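Local structure of bacterial fluorinating enzyme homolog (Thermus thermophilus, 2CW5) at residues A51-L56 and A228-V233; Y5-F10 and R46-A51. The protein hydrolyses S-adenosyl-L-methionine to adenosine and L-methionine, works as a homotrimer and has no chlorinase or fluorinase activity. All coordinates share one frame; numbering follows the deposited sequence.

Contact 1. Residues A51-L56 and A228-V233; sequences ALFEAL and AGLLEV
F53 meets A228 and L230 where the two domains of the SAM hydrolase fold come together within one subunit. F53 sits near the end of helix 45-55 in the N-terminal α/β domain. A228 and L230 lie on the loop that leads into strand 231-235 of the C-terminal antiparallel β domain.

The apolar contacts use CE2 and CD2 of the phenyl ring. CE2 of F53 lies 4.0 Å from CB of A228, and the neighbouring CD2 of F53 is 4.2 Å from the same methyl. L230 adds one branch: its CD1 comes within 4.2 Å of CE2 of F53, approaching the ring obliquely. CG of F53 is anti to the backbone N (chi1 177°). This carries the ring outward from the helix toward the loop. L102 of helix 99-102 touches the same side chain. L230 also packs on I188 and L192, which ties it to its own domain. The patch is small, with 150 Å² buried in all, and only L230 of the three touching residues is buried.

The polar groups play a looser part. E54, one residue after F53, has its CB off to the side, but its carboxylate end comes closer to the loop and its side chain touches S227. That serine and E232 are assigned to S-adenosyl-L-methionine binding by similarity. OE2 of E54 lies 5.8 Å from OE2 of E232, and the two carboxylates are not in contact. P15 of a neighbouring subunit packs on E54 as well.

The backbone also touches the ring: the carbonyl O of A228 lies obliquely to it, 3.6 Å from CE2 of F53.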
loop_
_atom_site.group_PDB
_atom_site.type_symbol
_atom_site.label_atom_id
_atom_site.label_comp_id
_atom_site.label_asym_id
_atom_site.label_seq_id
_atom_site.Cartn_x
_atom_site.Cartn_y
_atom_site.Cartn_z
ATOM N N ALA C 51 16.709 -3.736 2.966
ATOM C CA ALA C 51 15.963 -3.056 1.909
ATOM C C ALA C 51 16.697 -1.796 1.437
ATOM O O ALA C 51 16.741 -1.508 0.243
ATOM C CB ALA C 51 14.560 -2.695 2.397
ATOM N N LEU C 52 17.261 -1.041 2.377
ATOM C CA LEU C 52 18.003 0.167 2.032
ATOM C C LEU C 52 19.260 -0.209 1.249
ATOM O O LEU C 52 19.586 0.411 0.243
ATOM C CB LEU C 52 18.381 0.937 3.301
ATOM C CG LEU C 52 17.197 1.546 4.067
ATOM C CD1 LEU C 52 17.682 2.123 5.398
ATOM C CD2 LEU C 52 16.542 2.633 3.222
ATOM N N PHE C 53 19.957 -1.236 1.727
ATOM C CA PHE C 53 21.174 -1.740 1.095
ATOM C C PHE C 53 20.893 -2.114 -0.363
ATOM O O PHE C 53 21.670 -1.810 -1.269
ATOM C CB PHE C 53 21.638 -2.977 1.867
ATOM C CG PHE C 53 22.850 -3.646 1.296
ATOM C CD1 PHE C 53 24.123 -3.127 1.523
ATOM C CD2 PHE C 53 22.724 -4.827 0.568
ATOM C CE1 PHE C 53 25.254 -3.780 1.036
ATOM C CE2 PHE C 53 23.853 -5.491 0.075
ATOM C CZ PHE C 53 25.120 -4.965 0.312
ATOM N N GLU C 54 19.760 -2.772 -0.563
ATOM C CA GLU C 54 19.324 -3.236 -1.868
ATOM C C GLU C 54 19.088 -2.127 -2.902
ATOM O O GLU C 54 19.468 -2.262 -4.064
ATOM C CB GLU C 54 18.050 -4.065 -1.672
ATOM C CG GLU C 54 17.460 -4.691 -2.907
ATOM C CD GLU C 54 16.639 -5.932 -2.569
ATOM O OE1 GLU C 54 15.781 -5.858 -1.665
ATOM O OE2 GLU C 54 16.860 -6.982 -3.206
ATOM N N ALA C 55 18.493 -1.022 -2.471
ATOM C CA ALA C 55 18.172 0.066 -3.390
ATOM C C ALA C 55 19.135 1.242 -3.485
ATOM O O ALA C 55 19.208 1.901 -4.526
ATOM C CB ALA C 55 16.774 0.590 -3.069
ATOM N N LEU C 56 19.872 1.508 -2.413
ATOM C CA LEU C 56 20.780 2.654 -2.379
ATOM C C LEU C 56 21.666 2.924 -3.598
ATOM O O LEU C 56 21.692 4.039 -4.104
ATOM C CB LEU C 56 21.675 2.586 -1.137
ATOM C CG LEU C 56 22.519 3.841 -0.879
ATOM C CD1 LEU C 56 21.591 4.995 -0.536
ATOM C CD2 LEU C 56 23.520 3.599 0.263
ATOM N N ALA C 228 21.446 -8.677 -4.633
ATOM C CA ALA C 228 22.219 -7.660 -3.922
ATOM C C ALA C 228 23.642 -8.130 -3.640
ATOM O O ALA C 228 24.397 -7.460 -2.936
ATOM C CB ALA C 228 21.520 -7.284 -2.615
ATOM N N GLY C 229 24.001 -9.286 -4.190
ATOM C CA GLY C 229 25.337 -9.820 -3.991
ATOM C C GLY C 229 25.515 -10.678 -2.750
ATOM O O GLY C 229 26.639 -11.033 -2.398
ATOM N N LEU C 230 24.416 -11.011 -2.078
ATOM C CA LEU C 230 24.487 -11.843 -0.879
ATOM C C LEU C 230 23.899 -13.221 -1.159
ATOM O O LEU C 230 22.949 -13.354 -1.938
ATOM C CB LEU C 230 23.725 -11.185 0.272
ATOM C CG LEU C 230 24.250 -9.825 0.740
ATOM C CD1 LEU C 230 23.368 -9.288 1.865
ATOM C CD2 LEU C 230 25.691 -9.970 1.208
ATOM N N LEU C 231 24.462 -14.248 -0.531
ATOM C CA LEU C 231 23.966 -15.604 -0.735
ATOM C C LEU C 231 22.559 -15.706 -0.158
ATOM O O LEU C 231 22.278 -15.184 0.920
ATOM C CB LEU C 231 24.891 -16.633 -0.064
ATOM C CG LEU C 231 24.519 -18.117 -0.239
ATOM C CD1 LEU C 231 25.748 -18.991 -0.049
ATOM C CD2 LEU C 231 23.433 -18.505 0.747
ATOM N N GLU C 232 21.673 -16.369 -0.893
ATOM C CA GLU C 232 20.297 -16.537 -0.456
ATOM C C GLU C 232 19.904 -18.008 -0.483
ATOM O O GLU C 232 20.511 -18.805 -1.197
ATOM C CB GLU C 232 19.357 -15.733 -1.363
ATOM C CG GLU C 232 19.417 -14.224 -1.145
ATOM C CD GLU C 232 18.555 -13.442 -2.128
ATOM O OE1 GLU C 232 17.451 -13.915 -2.474
ATOM O OE2 GLU C 232 18.975 -12.341 -2.541
ATOM N N VAL C 233 18.895 -18.355 0.312
ATOM C CA VAL C 233 18.376 -19.719 0.387
ATOM C C VAL C 233 16.874 -19.662 0.144
ATOM O O VAL C 233 16.138 -19.030 0.905
ATOM C CB VAL C 233 18.622 -20.352 1.773
ATOM C CG1 VAL C 233 17.897 -21.698 1.871
ATOM C CG2 VAL C 233 20.112 -20.551 1.996
#

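Contact 2. Residues Y5-F10 and R46-A51; sequences YFLSDF and RRAAYA
The N-terminal α/β domain has helix 45-55 packed on its mixed β-sheet, and L7 of strand 4-8 packs between them. The strand leads to D9, an adenosine-binding residue by similarity. L7 points toward the helix and divides its two methyls between alanines one turn apart. CD1 of L7 rests 3.7 Å from CB of A51. CD2 of L7 reaches CB of A48 at 4.2 Å. With chi1 at 179°, L7 extends away from its own backbone N and its two methyls spread along the helix. The contact is wholly apolar and buried.

S8, next along the strand, points away from the helix. Its OG accepts a hydrogen bond from N of F10 at 3.1 Å, nearly straight at 165°, which forms an ST turn. OG is also hydrogen-bonded to ND1 of H38, and CB of S8 sits 3.7 Å above the F10 ring, over its centre. This turn shapes the chain around D9, whose OD2 is held by the backbone N of Q43. A branched side chain from a parallel strand set against helix alanines is the ordinary helix-on-sheet core of an α/β domain.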
loop_
_atom_site.group_PDB
_atom_site.type_symbol
_atom_site.label_atom_id
_atom_site.label_comp_id
_atom_site.label_asym_id
_atom_site.label_seq_id
_atom_site.Cartn_x
_atom_site.Cartn_y
_atom_site.Cartn_z
ATOM N N TYR C 5 13.508 9.725 -0.938
ATOM C CA TYR C 5 13.149 8.311 -0.990
ATOM C C TYR C 5 12.691 7.957 0.417
ATOM O O TYR C 5 13.390 8.226 1.400
ATOM C CB TYR C 5 14.349 7.484 -1.442
ATOM C CG TYR C 5 14.589 7.638 -2.933
ATOM C CD1 TYR C 5 13.957 6.793 -3.851
ATOM C CD2 TYR C 5 15.374 8.679 -3.431
ATOM C CE1 TYR C 5 14.100 6.985 -5.230
ATOM C CE2 TYR C 5 15.523 8.882 -4.813
ATOM C CZ TYR C 5 14.880 8.032 -5.702
ATOM O OH TYR C 5 15.008 8.230 -7.059
ATOM N N PHE C 6 11.518 7.339 0.493
ATOM C CA PHE C 6 10.870 7.025 1.762
ATOM C C PHE C 6 10.648 5.540 2.077
ATOM O O PHE C 6 10.054 4.794 1.288
ATOM C CB PHE C 6 9.541 7.810 1.759
ATOM C CG PHE C 6 8.772 7.777 3.049
ATOM C CD1 PHE C 6 9.385 7.453 4.256
ATOM C CD2 PHE C 6 7.411 8.097 3.047
ATOM C CE1 PHE C 6 8.653 7.445 5.444
ATOM C CE2 PHE C 6 6.667 8.093 4.228
ATOM C CZ PHE C 6 7.289 7.765 5.430
ATOM N N LEU C 7 11.146 5.116 3.236
ATOM C CA LEU C 7 10.971 3.744 3.690
ATOM C C LEU C 7 10.431 3.771 5.115
ATOM O O LEU C 7 10.801 4.633 5.908
ATOM C CB LEU C 7 12.300 2.978 3.660
ATOM C CG LEU C 7 12.247 1.521 4.148
ATOM C CD1 LEU C 7 13.275 0.676 3.389
ATOM C CD2 LEU C 7 12.499 1.463 5.659
ATOM N N SER C 8 9.541 2.842 5.440
ATOM C CA SER C 8 9.008 2.789 6.795
ATOM C C SER C 8 8.387 1.434 7.063
ATOM O O SER C 8 8.335 0.581 6.181
ATOM C CB SER C 8 7.928 3.854 6.991
ATOM O OG SER C 8 6.693 3.417 6.440
ATOM N N ASP C 9 7.930 1.241 8.298
ATOM C CA ASP C 9 7.242 0.015 8.672
ATOM C C ASP C 9 5.824 0.427 9.085
ATOM O O ASP C 9 5.166 -0.275 9.849
ATOM C CB ASP C 9 7.950 -0.678 9.842
ATOM C CG ASP C 9 7.927 0.150 11.123
ATOM O OD1 ASP C 9 7.570 1.343 11.061
ATOM O OD2 ASP C 9 8.274 -0.397 12.194
ATOM N N PHE C 10 5.366 1.569 8.571
ATOM C CA PHE C 10 4.039 2.095 8.905
ATOM C C PHE C 10 2.875 1.215 8.453
ATOM O O PHE C 10 1.784 1.312 9.001
ATOM C CB PHE C 10 3.839 3.508 8.335
ATOM C CG PHE C 10 4.742 4.553 8.937
ATOM C CD1 PHE C 10 5.433 4.312 10.121
ATOM C CD2 PHE C 10 4.881 5.796 8.325
ATOM C CE1 PHE C 10 6.250 5.296 10.690
ATOM C CE2 PHE C 10 5.693 6.785 8.885
ATOM C CZ PHE C 10 6.377 6.534 10.069
ATOM N N ARG C 46 16.534 -5.389 10.780
ATOM C CA ARG C 46 17.396 -6.110 9.850
ATOM C C ARG C 46 16.777 -6.156 8.459
ATOM O O ARG C 46 17.470 -6.013 7.464
ATOM C CB ARG C 46 17.662 -7.523 10.373
ATOM C CG ARG C 46 18.423 -7.533 11.697
ATOM C CD ARG C 46 18.366 -8.902 12.352
ATOM N NE ARG C 46 19.206 -9.896 11.690
ATOM C CZ ARG C 46 20.450 -10.187 12.056
ATOM N NH1 ARG C 46 21.009 -9.556 13.080
ATOM N NH2 ARG C 46 21.129 -11.130 11.414
ATOM N N ARG C 47 15.463 -6.347 8.403
ATOM C CA ARG C 47 14.743 -6.395 7.141
ATOM C C ARG C 47 14.840 -5.028 6.482
ATOM O O ARG C 47 15.116 -4.912 5.279
ATOM C CB ARG C 47 13.273 -6.751 7.403
ATOM C CG ARG C 47 12.354 -6.659 6.193
ATOM C CD ARG C 47 12.671 -7.694 5.133
ATOM N NE ARG C 47 11.738 -7.594 4.013
ATOM C CZ ARG C 47 10.508 -8.104 4.012
ATOM N NH1 ARG C 47 10.058 -8.766 5.072
ATOM N NH2 ARG C 47 9.719 -7.930 2.959
ATOM N N ALA C 48 14.635 -3.989 7.283
ATOM C CA ALA C 48 14.689 -2.620 6.782
ATOM C C ALA C 48 16.099 -2.229 6.360
ATOM O O ALA C 48 16.282 -1.551 5.344
ATOM C CB ALA C 48 14.163 -1.650 7.843
ATOM N N ALA C 49 17.099 -2.651 7.137
ATOM C CA ALA C 49 18.490 -2.337 6.803
ATOM C C ALA C 49 18.832 -2.935 5.446
ATOM O O ALA C 49 19.504 -2.303 4.627
ATOM C CB ALA C 49 19.441 -2.906 7.861
ATOM N N TYR C 50 18.376 -4.159 5.213
ATOM C CA TYR C 50 18.663 -4.825 3.944
ATOM C C TYR C 50 17.969 -4.128 2.776
ATOM O O TYR C 50 18.571 -3.944 1.715
ATOM C CB TYR C 50 18.252 -6.304 3.988
ATOM C CG TYR C 50 18.563 -7.031 2.692
ATOM C CD1 TYR C 50 19.878 -7.132 2.228
ATOM C CD2 TYR C 50 17.544 -7.569 1.904
ATOM C CE1 TYR C 50 20.169 -7.744 1.014
ATOM C CE2 TYR C 50 17.828 -8.189 0.678
ATOM C CZ TYR C 50 19.143 -8.268 0.243
ATOM O OH TYR C 50 19.442 -8.862 -0.963
ATOM N N ALA C 51 16.709 -3.736 2.966
ATOM C CA ALA C 51 15.963 -3.056 1.909
ATOM C C ALA C 51 16.697 -1.796 1.437
ATOM O O ALA C 51 16.741 -1.508 0.243
ATOM C CB ALA C 51 14.560 -2.695 2.397
#

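In the fold
Helix 45-55 serves both contacts. Contact 2 sets it on the sheet of its own domain, and contact 1 joins its later part to the C-terminal domain. Their centres lie 12 Å apart, and A51 belongs to both helix segments. Y50 bridges them: its CE1 is 3.7 Å from CD1 of L230, and its OH is 3.8 Å from OE2 of E232. Within the N-terminal domain, CD2 of L52 touches CD1 of L7 at 3.8 Å. By similarity, D9 binds adenosine and E232 binds S-adenosyl-L-methionine; they lie in different domains. P15 of a neighbouring subunit packs on A51, so the helix also faces the trimer interface.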